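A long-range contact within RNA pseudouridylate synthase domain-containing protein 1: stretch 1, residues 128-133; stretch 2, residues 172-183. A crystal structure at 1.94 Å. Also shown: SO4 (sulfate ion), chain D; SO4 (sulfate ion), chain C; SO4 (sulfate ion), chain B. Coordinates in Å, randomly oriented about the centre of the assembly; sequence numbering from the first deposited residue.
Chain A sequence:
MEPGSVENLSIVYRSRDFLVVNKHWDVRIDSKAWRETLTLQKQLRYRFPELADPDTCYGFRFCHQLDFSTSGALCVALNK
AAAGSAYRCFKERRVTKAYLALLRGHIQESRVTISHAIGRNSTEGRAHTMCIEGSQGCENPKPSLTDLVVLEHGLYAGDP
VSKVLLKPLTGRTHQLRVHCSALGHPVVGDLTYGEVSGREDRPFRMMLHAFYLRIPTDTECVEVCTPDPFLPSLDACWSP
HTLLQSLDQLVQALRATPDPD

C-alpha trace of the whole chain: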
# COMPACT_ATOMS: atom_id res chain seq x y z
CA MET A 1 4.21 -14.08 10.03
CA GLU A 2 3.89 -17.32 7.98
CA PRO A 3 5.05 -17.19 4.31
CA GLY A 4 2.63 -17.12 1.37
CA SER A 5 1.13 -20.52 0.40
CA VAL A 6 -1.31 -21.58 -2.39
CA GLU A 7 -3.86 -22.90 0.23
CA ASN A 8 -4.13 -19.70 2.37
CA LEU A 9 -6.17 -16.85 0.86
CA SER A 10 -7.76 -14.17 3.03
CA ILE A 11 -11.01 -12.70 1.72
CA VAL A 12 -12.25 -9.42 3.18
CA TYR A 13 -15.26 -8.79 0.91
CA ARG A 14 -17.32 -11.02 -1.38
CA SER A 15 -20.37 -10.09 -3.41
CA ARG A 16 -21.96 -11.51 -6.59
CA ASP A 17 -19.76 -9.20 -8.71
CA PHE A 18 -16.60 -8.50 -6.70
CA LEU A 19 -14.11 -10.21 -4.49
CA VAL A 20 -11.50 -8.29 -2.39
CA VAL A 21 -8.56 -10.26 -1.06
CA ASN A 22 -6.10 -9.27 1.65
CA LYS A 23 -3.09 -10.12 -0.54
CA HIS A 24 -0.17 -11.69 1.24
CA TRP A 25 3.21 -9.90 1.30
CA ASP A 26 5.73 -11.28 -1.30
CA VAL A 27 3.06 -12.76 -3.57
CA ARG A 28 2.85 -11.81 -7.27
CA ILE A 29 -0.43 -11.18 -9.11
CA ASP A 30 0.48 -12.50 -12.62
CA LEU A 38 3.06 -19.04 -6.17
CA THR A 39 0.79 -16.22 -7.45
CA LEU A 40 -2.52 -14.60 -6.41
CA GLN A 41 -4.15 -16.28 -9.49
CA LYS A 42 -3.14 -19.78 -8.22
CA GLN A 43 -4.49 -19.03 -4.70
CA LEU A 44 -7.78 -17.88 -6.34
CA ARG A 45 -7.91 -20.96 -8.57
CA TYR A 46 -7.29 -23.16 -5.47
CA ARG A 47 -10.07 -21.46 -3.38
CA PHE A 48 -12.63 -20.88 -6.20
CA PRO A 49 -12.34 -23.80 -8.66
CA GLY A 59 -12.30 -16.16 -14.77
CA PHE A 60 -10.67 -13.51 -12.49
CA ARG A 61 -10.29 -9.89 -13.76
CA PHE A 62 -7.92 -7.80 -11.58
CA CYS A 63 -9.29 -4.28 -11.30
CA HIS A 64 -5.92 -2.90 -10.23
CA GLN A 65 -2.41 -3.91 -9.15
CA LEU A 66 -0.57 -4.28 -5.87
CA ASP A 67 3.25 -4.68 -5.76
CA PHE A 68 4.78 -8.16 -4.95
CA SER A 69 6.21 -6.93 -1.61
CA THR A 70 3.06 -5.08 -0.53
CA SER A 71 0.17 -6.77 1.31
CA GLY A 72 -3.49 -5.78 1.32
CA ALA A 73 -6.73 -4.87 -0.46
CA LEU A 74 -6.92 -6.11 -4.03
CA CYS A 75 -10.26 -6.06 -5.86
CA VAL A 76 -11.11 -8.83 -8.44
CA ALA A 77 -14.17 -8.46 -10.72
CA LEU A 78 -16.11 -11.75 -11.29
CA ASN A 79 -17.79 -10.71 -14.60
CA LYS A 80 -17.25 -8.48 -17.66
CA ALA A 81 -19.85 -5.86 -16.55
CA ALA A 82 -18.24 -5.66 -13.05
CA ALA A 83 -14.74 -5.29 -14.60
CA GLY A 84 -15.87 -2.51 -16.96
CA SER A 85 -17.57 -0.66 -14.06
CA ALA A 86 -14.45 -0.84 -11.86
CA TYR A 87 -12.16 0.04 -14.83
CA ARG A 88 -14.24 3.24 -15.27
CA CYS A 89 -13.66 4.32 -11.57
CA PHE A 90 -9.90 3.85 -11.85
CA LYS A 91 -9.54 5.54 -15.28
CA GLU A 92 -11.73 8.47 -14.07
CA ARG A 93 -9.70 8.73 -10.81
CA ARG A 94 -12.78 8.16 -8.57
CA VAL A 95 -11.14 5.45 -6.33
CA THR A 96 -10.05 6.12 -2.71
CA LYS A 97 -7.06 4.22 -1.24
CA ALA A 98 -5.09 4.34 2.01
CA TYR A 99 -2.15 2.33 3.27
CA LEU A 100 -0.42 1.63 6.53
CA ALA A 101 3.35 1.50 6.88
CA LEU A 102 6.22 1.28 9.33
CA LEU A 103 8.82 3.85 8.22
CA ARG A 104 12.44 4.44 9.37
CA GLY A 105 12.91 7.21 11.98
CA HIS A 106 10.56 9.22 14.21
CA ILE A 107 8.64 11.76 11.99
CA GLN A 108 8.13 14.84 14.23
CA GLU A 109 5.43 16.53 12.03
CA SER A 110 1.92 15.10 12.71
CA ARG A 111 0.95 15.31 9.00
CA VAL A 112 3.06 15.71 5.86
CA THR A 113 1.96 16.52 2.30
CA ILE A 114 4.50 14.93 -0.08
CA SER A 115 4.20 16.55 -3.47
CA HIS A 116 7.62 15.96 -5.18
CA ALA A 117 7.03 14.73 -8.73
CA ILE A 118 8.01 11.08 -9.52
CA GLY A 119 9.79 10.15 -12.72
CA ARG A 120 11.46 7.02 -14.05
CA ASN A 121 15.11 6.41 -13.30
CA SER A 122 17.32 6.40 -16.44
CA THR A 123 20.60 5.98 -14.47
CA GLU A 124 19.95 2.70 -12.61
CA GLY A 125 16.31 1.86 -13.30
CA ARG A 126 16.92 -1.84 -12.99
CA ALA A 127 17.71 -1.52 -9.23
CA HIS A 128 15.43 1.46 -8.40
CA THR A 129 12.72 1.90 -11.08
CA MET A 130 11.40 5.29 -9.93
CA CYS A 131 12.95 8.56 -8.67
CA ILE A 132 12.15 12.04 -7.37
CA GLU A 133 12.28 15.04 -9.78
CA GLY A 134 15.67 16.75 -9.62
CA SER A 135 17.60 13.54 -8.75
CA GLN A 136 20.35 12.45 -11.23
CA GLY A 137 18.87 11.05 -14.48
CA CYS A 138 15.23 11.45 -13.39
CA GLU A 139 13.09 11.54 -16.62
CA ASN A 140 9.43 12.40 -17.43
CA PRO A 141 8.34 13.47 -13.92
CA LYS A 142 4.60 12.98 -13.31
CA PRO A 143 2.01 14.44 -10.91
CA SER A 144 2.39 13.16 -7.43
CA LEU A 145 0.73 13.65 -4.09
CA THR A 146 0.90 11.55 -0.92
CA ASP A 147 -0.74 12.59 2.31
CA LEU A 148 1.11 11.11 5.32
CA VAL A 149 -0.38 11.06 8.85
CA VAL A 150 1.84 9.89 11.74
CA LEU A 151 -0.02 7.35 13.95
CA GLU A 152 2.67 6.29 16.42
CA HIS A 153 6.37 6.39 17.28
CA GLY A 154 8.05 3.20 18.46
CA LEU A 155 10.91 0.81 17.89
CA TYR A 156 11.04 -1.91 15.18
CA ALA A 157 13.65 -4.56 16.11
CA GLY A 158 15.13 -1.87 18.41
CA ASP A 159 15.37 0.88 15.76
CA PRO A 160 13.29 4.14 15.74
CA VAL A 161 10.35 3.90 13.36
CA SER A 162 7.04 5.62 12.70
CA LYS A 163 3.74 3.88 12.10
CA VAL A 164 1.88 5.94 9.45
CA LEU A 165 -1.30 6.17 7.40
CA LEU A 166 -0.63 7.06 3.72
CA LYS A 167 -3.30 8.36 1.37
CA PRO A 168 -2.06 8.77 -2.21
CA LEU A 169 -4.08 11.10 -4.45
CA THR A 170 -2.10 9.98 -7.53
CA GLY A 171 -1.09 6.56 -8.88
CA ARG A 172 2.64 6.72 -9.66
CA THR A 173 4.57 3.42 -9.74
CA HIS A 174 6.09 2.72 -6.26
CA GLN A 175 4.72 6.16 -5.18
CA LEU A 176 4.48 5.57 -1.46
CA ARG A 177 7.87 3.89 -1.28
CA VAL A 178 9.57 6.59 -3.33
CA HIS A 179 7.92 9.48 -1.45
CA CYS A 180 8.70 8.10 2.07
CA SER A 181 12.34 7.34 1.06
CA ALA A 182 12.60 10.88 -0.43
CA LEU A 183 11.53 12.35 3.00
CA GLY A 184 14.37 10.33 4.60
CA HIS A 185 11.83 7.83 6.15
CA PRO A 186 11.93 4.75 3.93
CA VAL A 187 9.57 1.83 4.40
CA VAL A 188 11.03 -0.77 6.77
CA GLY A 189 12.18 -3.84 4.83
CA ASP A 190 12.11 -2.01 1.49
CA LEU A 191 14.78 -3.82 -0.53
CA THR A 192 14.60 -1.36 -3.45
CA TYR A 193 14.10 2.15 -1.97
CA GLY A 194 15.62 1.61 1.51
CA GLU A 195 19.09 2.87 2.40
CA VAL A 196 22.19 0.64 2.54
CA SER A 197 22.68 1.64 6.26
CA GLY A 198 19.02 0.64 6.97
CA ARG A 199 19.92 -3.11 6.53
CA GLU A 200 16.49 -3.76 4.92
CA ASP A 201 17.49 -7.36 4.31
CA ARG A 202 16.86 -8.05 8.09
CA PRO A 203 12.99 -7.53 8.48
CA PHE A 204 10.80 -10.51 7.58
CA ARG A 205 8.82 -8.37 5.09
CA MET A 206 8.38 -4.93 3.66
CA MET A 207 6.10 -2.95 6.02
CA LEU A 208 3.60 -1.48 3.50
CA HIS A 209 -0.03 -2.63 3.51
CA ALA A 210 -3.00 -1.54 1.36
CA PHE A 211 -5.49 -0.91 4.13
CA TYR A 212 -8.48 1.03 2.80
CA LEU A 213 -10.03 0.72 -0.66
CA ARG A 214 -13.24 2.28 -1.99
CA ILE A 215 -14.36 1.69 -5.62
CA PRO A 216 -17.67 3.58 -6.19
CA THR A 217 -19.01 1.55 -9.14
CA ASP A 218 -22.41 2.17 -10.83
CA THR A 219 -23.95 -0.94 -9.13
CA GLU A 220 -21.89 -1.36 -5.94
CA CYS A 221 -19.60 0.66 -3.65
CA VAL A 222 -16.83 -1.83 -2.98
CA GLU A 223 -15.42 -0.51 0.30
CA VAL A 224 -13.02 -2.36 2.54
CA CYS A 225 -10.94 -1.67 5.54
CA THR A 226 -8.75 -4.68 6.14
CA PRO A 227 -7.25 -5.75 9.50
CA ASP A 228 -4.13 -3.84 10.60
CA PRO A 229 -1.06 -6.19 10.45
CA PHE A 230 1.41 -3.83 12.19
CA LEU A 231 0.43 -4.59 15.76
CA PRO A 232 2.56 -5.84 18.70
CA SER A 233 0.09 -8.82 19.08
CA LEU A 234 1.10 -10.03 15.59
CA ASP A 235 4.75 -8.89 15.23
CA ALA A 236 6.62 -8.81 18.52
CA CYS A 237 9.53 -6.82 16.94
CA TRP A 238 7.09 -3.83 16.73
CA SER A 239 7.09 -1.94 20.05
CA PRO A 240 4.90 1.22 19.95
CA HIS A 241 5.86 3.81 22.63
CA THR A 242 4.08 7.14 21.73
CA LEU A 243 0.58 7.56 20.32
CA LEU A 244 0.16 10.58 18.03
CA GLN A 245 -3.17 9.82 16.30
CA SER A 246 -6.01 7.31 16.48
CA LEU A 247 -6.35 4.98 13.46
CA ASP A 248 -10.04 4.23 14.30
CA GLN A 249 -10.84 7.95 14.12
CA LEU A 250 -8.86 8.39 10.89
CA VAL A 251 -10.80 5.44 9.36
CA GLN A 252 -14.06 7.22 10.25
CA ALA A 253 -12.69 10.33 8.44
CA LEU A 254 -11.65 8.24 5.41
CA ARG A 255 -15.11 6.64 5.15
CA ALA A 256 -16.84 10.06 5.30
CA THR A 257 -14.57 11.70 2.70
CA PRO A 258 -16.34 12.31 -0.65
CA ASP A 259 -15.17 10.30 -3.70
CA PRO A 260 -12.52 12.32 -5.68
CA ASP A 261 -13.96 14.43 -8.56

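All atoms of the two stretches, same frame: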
# COMPACT_ATOMS: atom_id res chain seq x y z
N HIS A 128 16.41 0.55 -9.00
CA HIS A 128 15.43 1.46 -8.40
C HIS A 128 14.68 2.10 -9.57
O HIS A 128 15.16 3.06 -10.16
CB HIS A 128 16.11 2.52 -7.50
CG HIS A 128 17.39 2.06 -6.87
ND1 HIS A 128 17.41 1.06 -5.91
CD2 HIS A 128 18.66 2.48 -7.08
CE1 HIS A 128 18.68 0.88 -5.59
NE2 HIS A 128 19.47 1.73 -6.26
N THR A 129 13.53 1.53 -9.93
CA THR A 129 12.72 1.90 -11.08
C THR A 129 12.38 3.39 -11.13
O THR A 129 12.61 4.04 -12.15
CB THR A 129 11.40 1.07 -11.08
OG1 THR A 129 11.70 -0.32 -10.89
CG2 THR A 129 10.62 1.21 -12.39
N MET A 130 11.91 3.94 -10.01
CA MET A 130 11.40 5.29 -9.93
C MET A 130 12.31 6.23 -9.14
O MET A 130 13.13 5.79 -8.34
CB MET A 130 10.01 5.23 -9.27
CG MET A 130 9.06 4.20 -9.91
SD MET A 130 8.67 4.40 -11.66
CE MET A 130 7.64 5.86 -11.61
N CYS A 131 12.16 7.54 -9.36
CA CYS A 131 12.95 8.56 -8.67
C CYS A 131 12.18 9.85 -8.50
O CYS A 131 11.22 10.10 -9.20
CB CYS A 131 14.23 8.84 -9.46
SG CYS A 131 13.94 9.31 -11.18
N ILE A 132 12.69 10.71 -7.63
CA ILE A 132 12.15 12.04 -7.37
C ILE A 132 12.69 13.00 -8.40
O ILE A 132 13.88 12.90 -8.73
CB ILE A 132 12.57 12.50 -5.93
CG1 ILE A 132 11.97 11.57 -4.88
CG2 ILE A 132 12.19 13.92 -5.65
CD1 ILE A 132 10.43 11.75 -4.66
N GLU A 133 11.88 13.98 -8.82
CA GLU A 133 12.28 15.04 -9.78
C GLU A 133 13.51 15.74 -9.23
O GLU A 133 13.63 15.88 -8.02
CB GLU A 133 11.16 16.08 -9.95
CG GLU A 133 11.08 17.04 -8.76
CD GLU A 133 9.92 17.99 -8.68
OE1 GLU A 133 9.99 19.05 -9.32
OE2 GLU A 133 9.03 17.75 -7.83
N ARG A 172 1.32 6.95 -9.05
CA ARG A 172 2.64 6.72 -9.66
C ARG A 172 3.16 5.35 -9.27
O ARG A 172 2.86 4.90 -8.19
CB ARG A 172 3.66 7.79 -9.24
CG ARG A 172 3.23 9.23 -9.42
CD ARG A 172 3.57 9.72 -10.82
NE ARG A 172 2.78 8.99 -11.83
CZ ARG A 172 1.50 9.21 -12.12
NH1 ARG A 172 0.90 8.47 -13.04
NH2 ARG A 172 0.82 10.16 -11.50
N THR A 173 3.99 4.73 -10.09
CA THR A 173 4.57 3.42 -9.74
C THR A 173 5.44 3.58 -8.50
O THR A 173 6.13 4.58 -8.37
CB THR A 173 5.34 2.85 -10.94
OG1 THR A 173 4.40 2.51 -11.95
CG2 THR A 173 6.21 1.63 -10.56
N HIS A 174 5.33 2.67 -7.53
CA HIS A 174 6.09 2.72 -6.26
C HIS A 174 5.98 4.08 -5.53
O HIS A 174 6.89 4.47 -4.80
CB HIS A 174 7.56 2.39 -6.50
CG HIS A 174 7.81 1.10 -7.21
ND1 HIS A 174 8.99 0.89 -7.89
CD2 HIS A 174 7.04 -0.00 -7.33
CE1 HIS A 174 8.92 -0.35 -8.36
NE2 HIS A 174 7.76 -0.91 -8.07
N GLN A 175 4.89 4.82 -5.75
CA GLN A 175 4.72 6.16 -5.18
C GLN A 175 5.01 6.29 -3.72
O GLN A 175 5.77 7.16 -3.31
CB GLN A 175 3.30 6.64 -5.38
CG GLN A 175 3.08 8.03 -4.81
CD GLN A 175 1.90 8.76 -5.38
OE1 GLN A 175 1.61 8.70 -6.58
NE2 GLN A 175 1.18 9.46 -4.53
N LEU A 176 4.38 5.46 -2.92
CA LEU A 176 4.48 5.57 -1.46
C LEU A 176 5.90 5.27 -1.02
O LEU A 176 6.45 5.95 -0.16
CB LEU A 176 3.49 4.58 -0.80
CG LEU A 176 2.05 4.77 -1.23
CD1 LEU A 176 1.19 3.70 -0.68
CD2 LEU A 176 1.54 6.14 -0.85
N ARG A 177 6.51 4.27 -1.65
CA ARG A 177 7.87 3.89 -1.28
C ARG A 177 8.86 4.95 -1.69
O ARG A 177 9.81 5.22 -0.95
CB ARG A 177 8.24 2.57 -1.93
CG ARG A 177 7.41 1.40 -1.42
CD ARG A 177 7.35 0.30 -2.44
NE ARG A 177 8.63 -0.40 -2.48
CZ ARG A 177 8.90 -1.47 -3.22
NH1 ARG A 177 7.98 -1.98 -4.03
NH2 ARG A 177 10.09 -2.04 -3.16
N VAL A 178 8.65 5.56 -2.86
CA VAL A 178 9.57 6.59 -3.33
C VAL A 178 9.44 7.86 -2.48
O VAL A 178 10.45 8.47 -2.11
CB VAL A 178 9.35 6.87 -4.82
CG1 VAL A 178 10.13 8.11 -5.30
CG2 VAL A 178 9.71 5.64 -5.63
N HIS A 179 8.19 8.28 -2.22
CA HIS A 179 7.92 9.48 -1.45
C HIS A 179 8.46 9.38 -0.01
O HIS A 179 9.03 10.35 0.49
CB HIS A 179 6.43 9.80 -1.43
CG HIS A 179 5.96 10.72 -2.53
ND1 HIS A 179 4.62 10.95 -2.72
CD2 HIS A 179 6.66 11.45 -3.44
CE1 HIS A 179 4.54 11.80 -3.75
NE2 HIS A 179 5.76 12.17 -4.16
N CYS A 180 8.24 8.25 0.67
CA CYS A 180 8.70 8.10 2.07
C CYS A 180 10.25 8.07 2.14
O CYS A 180 10.84 8.75 2.98
CB CYS A 180 8.07 6.84 2.68
SG CYS A 180 6.29 7.02 2.93
N SER A 181 10.88 7.39 1.18
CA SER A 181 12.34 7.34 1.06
C SER A 181 12.90 8.74 0.77
O SER A 181 13.91 9.12 1.35
CB SER A 181 12.74 6.35 -0.03
OG SER A 181 14.14 6.36 -0.22
N ALA A 182 12.21 9.51 -0.09
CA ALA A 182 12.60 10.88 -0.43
C ALA A 182 12.55 11.82 0.80
O ALA A 182 13.30 12.78 0.84
CB ALA A 182 11.71 11.42 -1.52
N LEU A 183 11.61 11.57 1.75
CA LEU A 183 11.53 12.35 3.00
C LEU A 183 12.66 11.98 3.97
O LEU A 183 12.75 12.60 5.02
CB LEU A 183 10.24 12.06 3.80
CG LEU A 183 8.95 12.65 3.38
CD1 LEU A 183 7.85 12.24 4.41
CD2 LEU A 183 9.04 14.14 3.25
S SO4 D . 4.07 6.02 -13.70
O1 SO4 D . 5.06 6.21 -14.76
O2 SO4 D . 2.75 6.51 -14.15
O3 SO4 D . 4.51 6.68 -12.47
O4 SO4 D . 3.97 4.61 -13.43
S SO4 C . -2.70 9.61 -11.68
O1 SO4 C . -2.11 10.89 -11.30
O2 SO4 C . -2.78 9.54 -13.12
O3 SO4 C . -1.86 8.51 -11.28
O4 SO4 C . -4.01 9.46 -11.06
S SO4 B . 8.52 -5.27 -5.42
O1 SO4 B . 9.13 -3.93 -5.52
O2 SO4 B . 8.32 -5.77 -6.78
O3 SO4 B . 9.35 -6.17 -4.65
O4 SO4 B . 7.25 -5.17 -4.71

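The second stretch begins with a turn and continues as a helix, and the short strand 130-132 of the first stretch lies along its flank. The two axes come within 8.5 Å and their directions differ by 38°, so the chains run roughly the same way and contacts advance together: Met130 beside His174, Cys131 beside Val178, Ile132 beside Ala182. No hydrogen bond joins the stretches; the contacts between them are van der Waals packing, mostly of side chains.

Arg172 opens a type II turn that ends at Gln175. Its backbone N donates to Gln175 OE1 at 3.0 Å, which ties the entry of the turn to the first residue of the helix. Its guanidinium binds two sulfates, probably from the crystallisation liquor, as suits a planar group with several N-H donors: NH1 reaches O2 of the chain D sulfate at 2.9 Å, NE reaches O3 of the same ion at 3.0 Å, and NH2, also bonded elsewhere in the structure, reaches O1 of the chain C sulfate at 3.0 Å.

Thr173 grips the chain D sulfate with both backbone and side chain, N to O3 at 3.1 Å and OG1 to O4 at 2.6 Å. A threonine suits this place because its hydroxyl can serve the ion while its carbon atoms meet a hydrophobic neighbour: Met130 SD lies 3.7 Å from Thr173 CB. Met130 CG also sits 3.3 Å from Thr173 O. Met130 has all three chi angles in m, and Met130 CE lies 3.3 Å from O3 of the chain D sulfate.

His174 occupies the N-cap position with positive phi (52°), a conformation suited to the third residue of a type II turn, though less usual for a residue with a side chain. Its carbonyl O accepts from Val178 N at 2.8 Å, starting the helical ladder. The CA-to-CB bond of His174 points toward the first stretch, and the ring meets Thr129 and Met130: Thr129 OG1 lies at the ring edge, 3.8 Å from His174 CE1, and Met130 CG is 3.9 Å from His174 ND1.

The CA-to-CB bond of Gln175 points away from the first stretch, and its amide suits the place by giving Arg172 N an acceptor. Leu176 and Arg177 are out of the strand's reach. Arg177 NH1 instead binds O1 of the chain B sulfate at 2.7 Å.

Val178, one turn beyond His174, is the centre of the apolar packing. Its branched side chain spans two strand residues: CG2 meets Met130 CB at 3.7 Å, and CG1 meets Ile132 CD1 at 3.7 Å. Cys131, between them, points its CA-to-CB bond away, and its sulfur is covalently bonded elsewhere in the structure; its backbone comes near, with C 4.2 Å from Val178 CG1.

The CA-to-CB bond of His179 points away from the strand, but its ring comes nearer, and Ile132 CD1 approaches the edge at 4.0 Å from His179 CD2. A histidine suits this place because both ring nitrogens are hydrogen-bonded elsewhere in the structure, while the carbon edge at CD2 meets Ile132.

Ala182, a turn after Val178, closes the contact. Its CB lies 3.4 Å from Ile132 CG1, a tight fit in which the small methyl allows the isoleucine close to the helix. Ile132 thus bridges successive turns, touching Val178, His179 and Ala182.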